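Local coordinates for hypothetical protein AQ_1575 (PDB 1LFP) that probably binds DNA and takes part in regulating transcription, at residues M98-T103 and V231-A236; Y132-K137 and W201-T206; G138-P143 and I173-E178. One frame throughout, in Å; residues are numbered along the deposited sequence.

Interaction 1 (M98-T103 and V231-A236); sequences MVLATT and VQQVIA
V231 and Q232 meet A101 and L100 at a classic beta bulge in the antiparallel pairing of 231-236 with 98-103. The evidence is a register that slips by one residue: V231 stands opposite A101 as a non-hydrogen-bonded pair, CA to CA 4.3 Å, whereas Q232 and Q233 both face L100. The side chain of V231 crosses that of V99 at about a right angle, with CG1 of each 3.9 Å from the other. Q232 N donates to L100 O at 2.8 Å, nearly along the C=O axis, and Q233 N reaches the same L100 O on a lone pair at 3.2 Å, giving this carbonyl two N-H partners. With CG anti to the carbonyl carbon (chi1 -69°), Q232 lays that atom beside T102 OG1, and the bend at chi2 then turns CD, while its NE2 donates to a water next to T102 O and to K27 O of helix 21-39. Q233 O accepts from L100 N at 2.9 Å, and the two side chains run side by side. V234 pairs with V99 on the opposite face from L100, and both valines touch L225 of helix 212-226. I235 closes a two-bond ring with M98, a selenomethionine: M98 N lies 2.8 Å from I235 O, and I235 N lies 3.0 Å from M98 O. On the face shared by L100 and I235, their CD1 atoms touch at 3.9 Å.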
HETATM    1  N   MSE A  98       3.946  -4.297   9.459  1.00 12.35           N
HETATM    2  CA  MSE A  98       4.448  -2.906   9.331  1.00 13.07           C
HETATM    3  C   MSE A  98       3.219  -2.119   8.878  1.00 14.34           C
HETATM    4  O   MSE A  98       2.398  -2.597   8.102  1.00 14.78           O
HETATM    5  CB  MSE A  98       5.560  -2.782   8.296  1.00 11.02           C
HETATM    6  CG  MSE A  98       6.948  -3.315   8.791  1.00 14.10           C
HETATM    7 SE   MSE A  98       8.323  -3.262   7.593  1.00  8.38          SE
HETATM    8  CE  MSE A  98       7.447  -4.014   6.322  1.00 25.45           C
ATOM      9  N   VAL A  99       3.088  -0.888   9.351  1.00 12.65           N
ATOM     10  CA  VAL A  99       1.939  -0.084   8.989  1.00 14.26           C
ATOM     11  C   VAL A  99       2.493   1.225   8.510  1.00 15.94           C
ATOM     12  O   VAL A  99       3.273   1.812   9.226  1.00 14.88           O
ATOM     13  CB  VAL A  99       1.050   0.185  10.213  1.00 13.60           C
ATOM     14  CG1 VAL A  99      -0.094   1.155   9.841  1.00 15.85           C
ATOM     15  CG2 VAL A  99       0.503  -1.165  10.734  1.00 19.04           C
ATOM     16  N   LEU A 100       2.130   1.637   7.299  1.00 17.12           N
ATOM     17  CA  LEU A 100       2.609   2.891   6.738  1.00 15.93           C
ATOM     18  C   LEU A 100       1.430   3.862   6.873  1.00 17.59           C
ATOM     19  O   LEU A 100       0.353   3.637   6.328  1.00 16.36           O
ATOM     20  CB  LEU A 100       3.016   2.654   5.279  1.00 18.11           C
ATOM     21  CG  LEU A 100       4.433   2.136   4.979  1.00 23.39           C
ATOM     22  CD1 LEU A 100       4.864   0.988   5.906  1.00 23.24           C
ATOM     23  CD2 LEU A 100       4.514   1.794   3.499  1.00 20.04           C
ATOM     24  N   ALA A 101       1.618   4.910   7.671  1.00 18.14           N
ATOM     25  CA  ALA A 101       0.549   5.861   7.900  1.00 18.23           C
ATOM     26  C   ALA A 101       0.965   7.272   7.487  1.00 23.14           C
ATOM     27  O   ALA A 101       2.150   7.572   7.370  1.00 20.39           O
ATOM     28  CB  ALA A 101       0.159   5.824   9.368  1.00 17.38           C
ATOM     29  N   THR A 102      -0.028   8.112   7.178  1.00 24.93           N
ATOM     30  CA  THR A 102       0.225   9.511   6.806  1.00 25.90           C
ATOM     31  C   THR A 102      -0.782  10.211   7.688  1.00 29.04           C
ATOM     32  O   THR A 102      -1.992  10.101   7.454  1.00 28.80           O
ATOM     33  CB  THR A 102      -0.065   9.795   5.308  1.00 27.14           C
ATOM     34  OG1 THR A 102       0.798   9.002   4.478  1.00 27.41           O
ATOM     35  CG2 THR A 102       0.190  11.279   5.000  1.00 28.76           C
ATOM     36  N   THR A 103      -0.290  10.930   8.699  1.00 26.39           N
ATOM     37  CA  THR A 103      -1.150  11.550   9.691  1.00 29.02           C
ATOM     38  C   THR A 103      -0.725  12.960  10.054  1.00 29.97           C
ATOM     39  O   THR A 103       0.436  13.341   9.865  1.00 29.15           O
ATOM     40  CB  THR A 103      -1.209  10.651  10.988  1.00 31.45           C
ATOM     41  OG1 THR A 103      -2.060  11.249  11.972  1.00 31.78           O
ATOM     42  CG2 THR A 103       0.185  10.453  11.586  1.00 31.42           C
ATOM     43  N   VAL A 231      -4.174   5.210   7.772  1.00 21.90           N
ATOM     44  CA  VAL A 231      -3.345   4.143   7.224  1.00 21.19           C
ATOM     45  C   VAL A 231      -3.351   4.058   5.693  1.00 22.48           C
ATOM     46  O   VAL A 231      -4.416   4.049   5.087  1.00 23.58           O
ATOM     47  CB  VAL A 231      -3.779   2.732   7.805  1.00 20.90           C
ATOM     48  CG1 VAL A 231      -2.897   1.654   7.236  1.00 22.11           C
ATOM     49  CG2 VAL A 231      -3.698   2.745   9.355  1.00 19.98           C
ATOM     50  N   GLN A 232      -2.163   4.005   5.088  1.00 19.66           N
ATOM     51  CA  GLN A 232      -2.005   3.899   3.628  1.00 19.12           C
ATOM     52  C   GLN A 232      -1.736   2.452   3.229  1.00 17.55           C
ATOM     53  O   GLN A 232      -2.276   1.949   2.233  1.00 18.63           O
ATOM     54  CB  GLN A 232      -0.812   4.723   3.106  1.00 22.89           C
ATOM     55  CG  GLN A 232      -0.935   6.247   3.176  1.00 23.54           C
ATOM     56  CD  GLN A 232      -1.745   6.866   2.039  1.00 26.28           C
ATOM     57  OE1 GLN A 232      -1.524   6.602   0.844  1.00 26.48           O
ATOM     58  NE2 GLN A 232      -2.678   7.701   2.417  1.00 24.50           N
ATOM     59  N   GLN A 233      -0.863   1.802   3.981  1.00 16.73           N
ATOM     60  CA  GLN A 233      -0.507   0.438   3.666  1.00 14.81           C
ATOM     61  C   GLN A 233      -0.289  -0.417   4.875  1.00 14.07           C
ATOM     62  O   GLN A 233       0.249   0.024   5.863  1.00 13.43           O
ATOM     63  CB  GLN A 233       0.793   0.373   2.885  1.00 15.84           C
ATOM     64  CG  GLN A 233       0.794   1.007   1.482  1.00 19.65           C
ATOM     65  CD  GLN A 233       2.124   0.759   0.791  1.00 23.44           C
ATOM     66  OE1 GLN A 233       2.837   1.692   0.391  1.00 23.45           O
ATOM     67  NE2 GLN A 233       2.476  -0.510   0.663  1.00 19.34           N
ATOM     68  N   VAL A 234      -0.685  -1.676   4.778  1.00 14.75           N
ATOM     69  CA  VAL A 234      -0.448  -2.595   5.899  1.00 16.19           C
ATOM     70  C   VAL A 234       0.256  -3.803   5.270  1.00 16.51           C
ATOM     71  O   VAL A 234      -0.223  -4.323   4.265  1.00 16.51           O
ATOM     72  CB  VAL A 234      -1.747  -3.102   6.494  1.00 17.31           C
ATOM     73  CG1 VAL A 234      -1.428  -4.139   7.523  1.00 14.90           C
ATOM     74  CG2 VAL A 234      -2.532  -1.946   7.131  1.00 17.82           C
ATOM     75  N   ILE A 235       1.375  -4.222   5.835  1.00 16.20           N
ATOM     76  CA  ILE A 235       2.162  -5.357   5.336  1.00 18.34           C
ATOM     77  C   ILE A 235       2.430  -6.347   6.453  1.00 19.27           C
ATOM     78  O   ILE A 235       2.764  -5.961   7.563  1.00 19.44           O
ATOM     79  CB  ILE A 235       3.540  -4.919   4.765  1.00 21.00           C
ATOM     80  CG1 ILE A 235       3.374  -3.720   3.815  1.00 20.67           C
ATOM     81  CG2 ILE A 235       4.158  -6.086   3.964  1.00 23.55           C
ATOM     82  CD1 ILE A 235       4.083  -2.440   4.303  1.00 23.53           C
ATOM     83  N   ALA A 236       2.234  -7.627   6.176  1.00 16.25           N
ATOM     84  CA  ALA A 236       2.493  -8.638   7.203  1.00 16.56           C
ATOM     85  C   ALA A 236       3.224  -9.803   6.589  1.00 17.18           C
ATOM     86  O   ALA A 236       3.223  -9.972   5.352  1.00 19.49           O
ATOM     87  CB  ALA A 236       1.183  -9.095   7.838  1.00 19.63           C
TER
HETATM   88  O   HOH W   1      -3.075   8.314   5.386  1.00 31.76           O

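Interaction 2 (Y132-K137 and W201-T206); sequences YLFERK and WKPIST
L133 O is gripped from two sources: I204 N donates to it at 2.9 Å, tilted 35° from the carbonyl plane, and a water lies 2.8 Å from the same L133 O and close to S205 O. The I204 side chain crowds this oxygen too. Its CG1 sits between the backbone N and the carbonyl carbon (chi1 70°), the crowded position, which brings I204 CG1 within 3.4 Å of L133 O. Further along, E135 and K202 form an antiparallel hydrogen-bonded pair, K202 N to E135 O at 2.8 Å and E135 N to K202 O at 2.9 Å. On one face of the pairing, R136 lays CG over the six-membered ring of W201, 3.5 Å above the plane and offset toward the rim. F134 CB approaches the same indole at its edge, 3.9 Å from W201 CE3, while F134 CD1 packs obliquely on the P203 ring, 3.9 Å from P203 CD. An alanine in place of W201 would probably leave R136 CG without the face it rests on and open a gap beside F134, M98 and L100. K202 departs from the opposite face, CG anti to the backbone N (chi1 -179°); its NZ forms a salt bridge with D163, and the same charged end makes a cation-pi contact with Y174. With two non-hydrogen-bonded pairs, F134-P203 and R136-W201, flanking E135-K202, the register is that of an antiparallel sheet, here between strand 134-143 and the outermost strand 196-203 of a four-stranded sheet.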
ATOM      1  N   TYR A 132      13.671  -5.454  10.276  1.00 14.39           N
ATOM      2  CA  TYR A 132      14.722  -6.309   9.821  1.00 17.66           C
ATOM      3  C   TYR A 132      14.143  -7.563   9.162  1.00 17.06           C
ATOM      4  O   TYR A 132      14.891  -8.322   8.576  1.00 18.90           O
ATOM      5  CB  TYR A 132      15.608  -6.717  11.000  1.00 17.83           C
ATOM      6  CG  TYR A 132      14.861  -7.394  12.104  1.00 20.13           C
ATOM      7  CD1 TYR A 132      14.393  -6.668  13.210  1.00 20.38           C
ATOM      8  CD2 TYR A 132      14.620  -8.774  12.059  1.00 20.59           C
ATOM      9  CE1 TYR A 132      13.700  -7.296  14.248  1.00 24.43           C
ATOM     10  CE2 TYR A 132      13.931  -9.408  13.102  1.00 24.88           C
ATOM     11  CZ  TYR A 132      13.475  -8.657  14.184  1.00 26.51           C
ATOM     12  OH  TYR A 132      12.775  -9.295  15.193  1.00 29.48           O
ATOM     13  N   LEU A 133      12.831  -7.789   9.275  1.00 15.68           N
ATOM     14  CA  LEU A 133      12.183  -8.960   8.631  1.00 16.47           C
ATOM     15  C   LEU A 133      11.566  -8.642   7.267  1.00 18.67           C
ATOM     16  O   LEU A 133      10.881  -9.492   6.639  1.00 15.14           O
ATOM     17  CB  LEU A 133      11.065  -9.529   9.509  1.00 18.35           C
ATOM     18  CG  LEU A 133      11.533 -10.070  10.853  1.00 19.70           C
ATOM     19  CD1 LEU A 133      10.355 -10.645  11.631  1.00 21.26           C
ATOM     20  CD2 LEU A 133      12.621 -11.114  10.591  1.00 23.98           C
ATOM     21  N   PHE A 134      11.809  -7.421   6.805  1.00 15.48           N
ATOM     22  CA  PHE A 134      11.281  -6.944   5.523  1.00 16.55           C
ATOM     23  C   PHE A 134      12.321  -6.144   4.745  1.00 15.84           C
ATOM     24  O   PHE A 134      13.354  -5.730   5.302  1.00 15.31           O
ATOM     25  CB  PHE A 134      10.104  -5.996   5.798  1.00 13.12           C
ATOM     26  CG  PHE A 134       8.960  -6.635   6.535  1.00 13.94           C
ATOM     27  CD1 PHE A 134       7.800  -6.979   5.859  1.00 16.25           C
ATOM     28  CD2 PHE A 134       9.017  -6.824   7.914  1.00 17.64           C
ATOM     29  CE1 PHE A 134       6.691  -7.495   6.552  1.00 17.01           C
ATOM     30  CE2 PHE A 134       7.942  -7.330   8.619  1.00 18.14           C
ATOM     31  CZ  PHE A 134       6.765  -7.673   7.954  1.00 19.10           C
ATOM     32  N   GLU A 135      12.050  -5.920   3.456  1.00 15.68           N
ATOM     33  CA  GLU A 135      12.938  -5.094   2.631  1.00 17.52           C
ATOM     34  C   GLU A 135      12.069  -4.058   1.897  1.00 17.73           C
ATOM     35  O   GLU A 135      10.955  -4.346   1.520  1.00 14.47           O
ATOM     36  CB  GLU A 135      13.690  -5.923   1.580  1.00 20.43           C
ATOM     37  CG  GLU A 135      13.935  -7.380   2.000  1.00 28.50           C
ATOM     38  CD  GLU A 135      14.842  -8.160   1.026  1.00 31.45           C
ATOM     39  OE1 GLU A 135      15.975  -7.713   0.796  1.00 28.34           O
ATOM     40  OE2 GLU A 135      14.423  -9.223   0.513  1.00 34.35           O
ATOM     41  N   ARG A 136      12.580  -2.839   1.742  1.00 16.91           N
ATOM     42  CA  ARG A 136      11.860  -1.792   1.022  1.00 17.95           C
ATOM     43  C   ARG A 136      11.933  -2.110  -0.460  1.00 16.61           C
ATOM     44  O   ARG A 136      13.019  -2.352  -0.997  1.00 18.32           O
ATOM     45  CB  ARG A 136      12.533  -0.435   1.291  1.00 23.80           C
ATOM     46  CG  ARG A 136      11.538   0.637   1.689  1.00 29.17           C
ATOM     47  CD  ARG A 136      12.137   2.034   1.776  1.00 32.03           C
ATOM     48  NE  ARG A 136      12.854   2.372   0.560  1.00 39.74           N
ATOM     49  CZ  ARG A 136      13.081   3.607   0.142  1.00 40.38           C
ATOM     50  NH1 ARG A 136      12.639   4.636   0.839  1.00 44.26           N
ATOM     51  NH2 ARG A 136      13.763   3.811  -0.968  1.00 41.84           N
ATOM     52  N   LYS A 137      10.787  -2.129  -1.137  1.00 20.97           N
ATOM     53  CA  LYS A 137      10.755  -2.444  -2.562  1.00 19.26           C
ATOM     54  C   LYS A 137       9.733  -1.585  -3.306  1.00 18.97           C
ATOM     55  O   LYS A 137       8.796  -1.036  -2.722  1.00 18.90           O
ATOM     56  CB  LYS A 137      10.308  -3.899  -2.822  1.00 19.12           C
ATOM     57  CG  LYS A 137      11.188  -5.038  -2.287  1.00 20.75           C
ATOM     58  CD  LYS A 137      12.384  -5.260  -3.214  1.00 23.44           C
ATOM     59  CE  LYS A 137      13.370  -6.202  -2.584  1.00 24.50           C
ATOM     60  NZ  LYS A 137      13.624  -5.693  -1.233  1.00 29.25           N
ATOM     61  N   TRP A 201       6.970  -2.442   1.588  1.00 16.69           N
ATOM     62  CA  TRP A 201       7.964  -3.282   2.285  1.00 14.46           C
ATOM     63  C   TRP A 201       7.536  -4.720   2.008  1.00 14.89           C
ATOM     64  O   TRP A 201       6.351  -4.984   1.982  1.00 16.39           O
ATOM     65  CB  TRP A 201       7.940  -3.008   3.776  1.00 16.97           C
ATOM     66  CG  TRP A 201       8.491  -1.712   4.123  1.00 17.87           C
ATOM     67  CD1 TRP A 201       7.906  -0.503   3.896  1.00 19.02           C
ATOM     68  CD2 TRP A 201       9.785  -1.445   4.691  1.00 19.11           C
ATOM     69  NE1 TRP A 201       8.769   0.513   4.281  1.00 16.69           N
ATOM     70  CE2 TRP A 201       9.920  -0.047   4.776  1.00 20.10           C
ATOM     71  CE3 TRP A 201      10.846  -2.255   5.135  1.00 20.19           C
ATOM     72  CZ2 TRP A 201      11.080   0.564   5.293  1.00 19.13           C
ATOM     73  CZ3 TRP A 201      11.998  -1.654   5.658  1.00 20.98           C
ATOM     74  CH2 TRP A 201      12.102  -0.253   5.731  1.00 19.58           C
ATOM     75  N   LYS A 202       8.493  -5.595   1.729  1.00 13.64           N
ATOM     76  CA  LYS A 202       8.184  -6.988   1.397  1.00 14.60           C
ATOM     77  C   LYS A 202       8.833  -7.926   2.416  1.00 15.54           C
ATOM     78  O   LYS A 202      10.002  -7.794   2.724  1.00 16.48           O
ATOM     79  CB  LYS A 202       8.754  -7.291  -0.007  1.00 14.90           C
ATOM     80  CG  LYS A 202       8.493  -8.731  -0.515  1.00 17.82           C
ATOM     81  CD  LYS A 202       9.100  -8.888  -1.923  1.00 22.09           C
ATOM     82  CE  LYS A 202       8.617 -10.186  -2.630  1.00 28.44           C
ATOM     83  NZ  LYS A 202       9.539 -11.331  -2.425  1.00 32.13           N
ATOM     84  N   PRO A 203       8.076  -8.891   2.962  1.00 15.55           N
ATOM     85  CA  PRO A 203       8.728  -9.790   3.921  1.00 16.21           C
ATOM     86  C   PRO A 203       9.850 -10.595   3.285  1.00 16.42           C
ATOM     87  O   PRO A 203       9.750 -11.004   2.116  1.00 19.19           O
ATOM     88  CB  PRO A 203       7.575 -10.687   4.411  1.00 19.07           C
ATOM     89  CG  PRO A 203       6.592 -10.610   3.304  1.00 19.99           C
ATOM     90  CD  PRO A 203       6.646  -9.190   2.826  1.00 16.29           C
ATOM     91  N   ILE A 204      10.927 -10.819   4.043  1.00 15.60           N
ATOM     92  CA  ILE A 204      12.063 -11.578   3.534  1.00 18.52           C
ATOM     93  C   ILE A 204      11.817 -13.054   3.776  1.00 20.91           C
ATOM     94  O   ILE A 204      12.545 -13.922   3.273  1.00 22.88           O
ATOM     95  CB  ILE A 204      13.367 -11.157   4.232  1.00 20.02           C
ATOM     96  CG1 ILE A 204      13.371 -11.611   5.694  1.00 19.25           C
ATOM     97  CG2 ILE A 204      13.483  -9.614   4.205  1.00 18.59           C
ATOM     98  CD1 ILE A 204      14.780 -11.504   6.326  1.00 21.40           C
ATOM     99  N   SER A 205      10.801 -13.334   4.580  1.00 21.52           N
ATOM    100  CA  SER A 205      10.411 -14.702   4.903  1.00 24.29           C
ATOM    101  C   SER A 205       9.028 -14.621   5.531  1.00 25.98           C
ATOM    102  O   SER A 205       8.614 -13.547   5.980  1.00 25.21           O
ATOM    103  CB  SER A 205      11.392 -15.327   5.886  1.00 34.09           C
ATOM    104  OG  SER A 205      11.176 -16.724   5.951  1.00 38.81           O
ATOM    105  N   THR A 206       8.328 -15.752   5.598  1.00 25.29           N
ATOM    106  CA  THR A 206       6.982 -15.777   6.128  1.00 28.80           C
ATOM    107  C   THR A 206       6.809 -16.695   7.335  1.00 31.10           C
ATOM    108  O   THR A 206       7.623 -17.594   7.587  1.00 30.28           O
ATOM    109  CB  THR A 206       5.980 -16.182   5.020  1.00 32.88           C
ATOM    110  OG1 THR A 206       6.344 -17.471   4.497  1.00 33.93           O
ATOM    111  CG2 THR A 206       5.997 -15.146   3.861  1.00 31.26           C
TER
HETATM  112  O   HOH W   2       9.485 -11.745   7.431  1.00 27.24           O

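Interaction 3 (G138-P143 and I173-E178); sequences GYIEVP and IYTVPE
G138 pairs with T175, and I140 with I173, through four backbone hydrogen bonds that define an antiparallel ladder. G138 N meets T175 O at 2.8 Å and T175 N meets G138 O at 2.9 Å, both donors lying above the carbonyl planes. The bonds between I140 and I173 run in the carbonyl planes instead, with I140 N 2.8 Å from I173 O. Aromatic contact comes from the non-hydrogen-bonded pair in between. The edge of the Y139 ring turns toward the face of Y174 in an offset edge-to-face pair, planes at 65°, with Y139 CD2 3.7 Å from Y174 CE1. The Y139 hydroxyl is tied down as well: OH donates to E141 OE2 at 2.7 Å, reaching the carboxylate on its anti side and steadying the ring's far end. Steric evidence marks the G138 position. T175 OG1 stands between the backbone N and the carbonyl carbon (chi1 83°), which puts it 3.4 Å from G138 CA, and a CB on G138 would fall 2.2 Å from that OG1, a clash. The same OG1 donates to V176 O. Apolar contacts lie on the other face from the tyrosines, where I140 CD1 touches T175 CG2 at 3.8 Å, their side chains crossing at about a right angle. Helix 180-188 packs on that face, with L180 and V183 against I140, L187 against I173 and V183 against T175, while strand 196-203 continues the sheet beyond strand 134-143, where Q198 and T200 touch Y139.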
ATOM      1  N   GLY A 138       9.929  -1.497  -4.614  1.00 15.90           N
ATOM      2  CA  GLY A 138       8.932  -0.839  -5.447  1.00 16.11           C
ATOM      3  C   GLY A 138       7.859  -1.898  -5.637  1.00 16.87           C
ATOM      4  O   GLY A 138       8.168  -3.069  -5.709  1.00 16.63           O
ATOM      5  N   TYR A 139       6.607  -1.474  -5.763  1.00 17.00           N
ATOM      6  CA  TYR A 139       5.494  -2.382  -5.911  1.00 17.66           C
ATOM      7  C   TYR A 139       4.581  -1.873  -7.014  1.00 19.51           C
ATOM      8  O   TYR A 139       4.147  -0.732  -6.981  1.00 18.96           O
ATOM      9  CB  TYR A 139       4.763  -2.404  -4.564  1.00 20.65           C
ATOM     10  CG  TYR A 139       3.506  -3.194  -4.511  1.00 19.26           C
ATOM     11  CD1 TYR A 139       2.267  -2.580  -4.673  1.00 25.08           C
ATOM     12  CD2 TYR A 139       3.545  -4.556  -4.199  1.00 25.30           C
ATOM     13  CE1 TYR A 139       1.085  -3.304  -4.506  1.00 24.28           C
ATOM     14  CE2 TYR A 139       2.381  -5.289  -4.037  1.00 26.24           C
ATOM     15  CZ  TYR A 139       1.153  -4.663  -4.193  1.00 28.61           C
ATOM     16  OH  TYR A 139      -0.008  -5.402  -4.060  1.00 29.68           O
ATOM     17  N   ILE A 140       4.295  -2.742  -7.980  1.00 23.32           N
ATOM     18  CA  ILE A 140       3.451  -2.404  -9.117  1.00 22.93           C
ATOM     19  C   ILE A 140       2.314  -3.382  -9.243  1.00 23.79           C
ATOM     20  O   ILE A 140       2.538  -4.595  -9.172  1.00 23.62           O
ATOM     21  CB  ILE A 140       4.286  -2.427 -10.423  1.00 19.37           C
ATOM     22  CG1 ILE A 140       5.313  -1.282 -10.370  1.00 19.42           C
ATOM     23  CG2 ILE A 140       3.341  -2.312 -11.656  1.00 21.39           C
ATOM     24  CD1 ILE A 140       6.448  -1.358 -11.439  1.00 18.24           C
ATOM     25  N   GLU A 141       1.098  -2.869  -9.428  1.00 23.34           N
ATOM     26  CA  GLU A 141      -0.073  -3.722  -9.581  1.00 25.57           C
ATOM     27  C   GLU A 141      -0.568  -3.586 -11.007  1.00 24.88           C
ATOM     28  O   GLU A 141      -0.591  -2.490 -11.538  1.00 25.48           O
ATOM     29  CB  GLU A 141      -1.198  -3.313  -8.613  1.00 28.75           C
ATOM     30  CG  GLU A 141      -1.212  -4.146  -7.330  1.00 30.88           C
ATOM     31  CD  GLU A 141      -2.197  -3.651  -6.280  1.00 34.09           C
ATOM     32  OE1 GLU A 141      -3.313  -3.201  -6.655  1.00 32.91           O
ATOM     33  OE2 GLU A 141      -1.847  -3.729  -5.071  1.00 36.11           O
ATOM     34  N   VAL A 142      -0.938  -4.709 -11.610  1.00 25.83           N
ATOM     35  CA  VAL A 142      -1.451  -4.722 -12.989  1.00 25.21           C
ATOM     36  C   VAL A 142      -2.687  -5.600 -13.009  1.00 24.70           C
ATOM     37  O   VAL A 142      -2.691  -6.730 -12.512  1.00 27.45           O
ATOM     38  CB  VAL A 142      -0.379  -5.258 -13.992  1.00 29.30           C
ATOM     39  CG1 VAL A 142       0.265  -6.465 -13.445  1.00 32.27           C
ATOM     40  CG2 VAL A 142      -1.000  -5.576 -15.355  1.00 26.49           C
ATOM     41  N   PRO A 143      -3.767  -5.087 -13.584  1.00 26.02           N
ATOM     42  CA  PRO A 143      -5.036  -5.815 -13.674  1.00 26.88           C
ATOM     43  C   PRO A 143      -4.991  -7.151 -14.430  1.00 27.85           C
ATOM     44  O   PRO A 143      -4.647  -7.217 -15.607  1.00 28.99           O
ATOM     45  CB  PRO A 143      -5.983  -4.781 -14.301  1.00 24.06           C
ATOM     46  CG  PRO A 143      -5.085  -3.780 -14.972  1.00 25.68           C
ATOM     47  CD  PRO A 143      -3.906  -3.695 -14.032  1.00 24.43           C
ATOM     48  N   ILE A 173       4.171  -6.914  -9.171  1.00 21.71           N
ATOM     49  CA  ILE A 173       5.546  -6.873  -9.617  1.00 22.70           C
ATOM     50  C   ILE A 173       6.344  -6.075  -8.620  1.00 21.70           C
ATOM     51  O   ILE A 173       5.948  -4.967  -8.257  1.00 21.60           O
ATOM     52  CB  ILE A 173       5.649  -6.205 -10.999  1.00 23.26           C
ATOM     53  CG1 ILE A 173       5.018  -7.130 -12.046  1.00 25.85           C
ATOM     54  CG2 ILE A 173       7.133  -5.919 -11.352  1.00 26.29           C
ATOM     55  CD1 ILE A 173       4.832  -6.484 -13.416  1.00 25.67           C
ATOM     56  N   TYR A 174       7.451  -6.650  -8.143  1.00 21.48           N
ATOM     57  CA  TYR A 174       8.294  -5.934  -7.203  1.00 20.30           C
ATOM     58  C   TYR A 174       9.530  -5.462  -7.900  1.00 20.19           C
ATOM     59  O   TYR A 174      10.039  -6.145  -8.791  1.00 22.30           O
ATOM     60  CB  TYR A 174       8.744  -6.833  -6.059  1.00 20.07           C
ATOM     61  CG  TYR A 174       7.679  -7.109  -5.067  1.00 19.16           C
ATOM     62  CD1 TYR A 174       7.453  -6.225  -4.021  1.00 19.99           C
ATOM     63  CD2 TYR A 174       6.917  -8.260  -5.132  1.00 23.32           C
ATOM     64  CE1 TYR A 174       6.517  -6.473  -3.074  1.00 21.05           C
ATOM     65  CE2 TYR A 174       5.957  -8.529  -4.161  1.00 22.56           C
ATOM     66  CZ  TYR A 174       5.769  -7.627  -3.133  1.00 24.49           C
ATOM     67  OH  TYR A 174       4.864  -7.879  -2.134  1.00 27.04           O
ATOM     68  N   THR A 175      10.046  -4.321  -7.462  1.00 18.08           N
ATOM     69  CA  THR A 175      11.246  -3.769  -8.084  1.00 19.18           C
ATOM     70  C   THR A 175      12.207  -3.238  -7.029  1.00 17.76           C
ATOM     71  O   THR A 175      11.862  -3.186  -5.847  1.00 17.60           O
ATOM     72  CB  THR A 175      10.896  -2.567  -8.999  1.00 19.58           C
ATOM     73  OG1 THR A 175      10.772  -1.376  -8.213  1.00 19.46           O
ATOM     74  CG2 THR A 175       9.562  -2.816  -9.719  1.00 24.17           C
ATOM     75  N   VAL A 176      13.413  -2.868  -7.474  1.00 19.75           N
ATOM     76  CA  VAL A 176      14.437  -2.251  -6.618  1.00 21.62           C
ATOM     77  C   VAL A 176      13.733  -0.936  -6.333  1.00 21.01           C
ATOM     78  O   VAL A 176      13.245  -0.276  -7.262  1.00 21.80           O
ATOM     79  CB  VAL A 176      15.751  -2.012  -7.440  1.00 27.11           C
ATOM     80  CG1 VAL A 176      16.646  -0.995  -6.752  1.00 29.58           C
ATOM     81  CG2 VAL A 176      16.467  -3.338  -7.626  1.00 28.52           C
ATOM     82  N   PRO A 177      13.690  -0.494  -5.063  1.00 19.78           N
ATOM     83  CA  PRO A 177      12.961   0.761  -4.833  1.00 20.65           C
ATOM     84  C   PRO A 177      13.354   1.972  -5.682  1.00 22.07           C
ATOM     85  O   PRO A 177      12.486   2.694  -6.196  1.00 20.26           O
ATOM     86  CB  PRO A 177      13.086   0.962  -3.305  1.00 27.46           C
ATOM     87  CG  PRO A 177      14.405   0.281  -2.984  1.00 26.41           C
ATOM     88  CD  PRO A 177      14.407  -0.945  -3.856  1.00 25.72           C
ATOM     89  N   GLU A 178      14.649   2.180  -5.874  1.00 27.13           N
ATOM     90  CA  GLU A 178      15.074   3.320  -6.671  1.00 29.77           C
ATOM     91  C   GLU A 178      14.686   3.213  -8.144  1.00 28.59           C
ATOM     92  O   GLU A 178      14.775   4.200  -8.866  1.00 29.41           O
ATOM     93  CB  GLU A 178      16.592   3.509  -6.558  1.00 36.09           C
ATOM     94  CG  GLU A 178      17.031   4.071  -5.216  1.00 40.33           C
ATOM     95  CD  GLU A 178      17.021   3.032  -4.109  1.00 42.80           C
ATOM     96  OE1 GLU A 178      17.146   3.446  -2.933  1.00 46.32           O
ATOM     97  OE2 GLU A 178      16.901   1.812  -4.414  1.00 43.24           O
TER

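In the fold
Interactions 2 and 3 share strand 134-143, which lies between strands 170-175 and 196-203 in the four-stranded antiparallel sheet; their centres are about 14 Å apart. Interaction 1 belongs to the other, mixed sheet. It is buried, as is interaction 3, whereas interaction 2 lies at the surface. Chemistry follows place: a bulge and aliphatic contacts in interaction 1, a tyrosine pair and isoleucines in interaction 3, an indole under an arginine chain, with a lysine turned to a charged partner, in interaction 2. The two sheets meet where M98 and I235 pack on F134 and W201. On the other side, K202 of interaction 2 reaches Y174 of interaction 3. Interactions 1 and 3 do not touch. Along the chain, 3 is nested within 2, and 2 within 1.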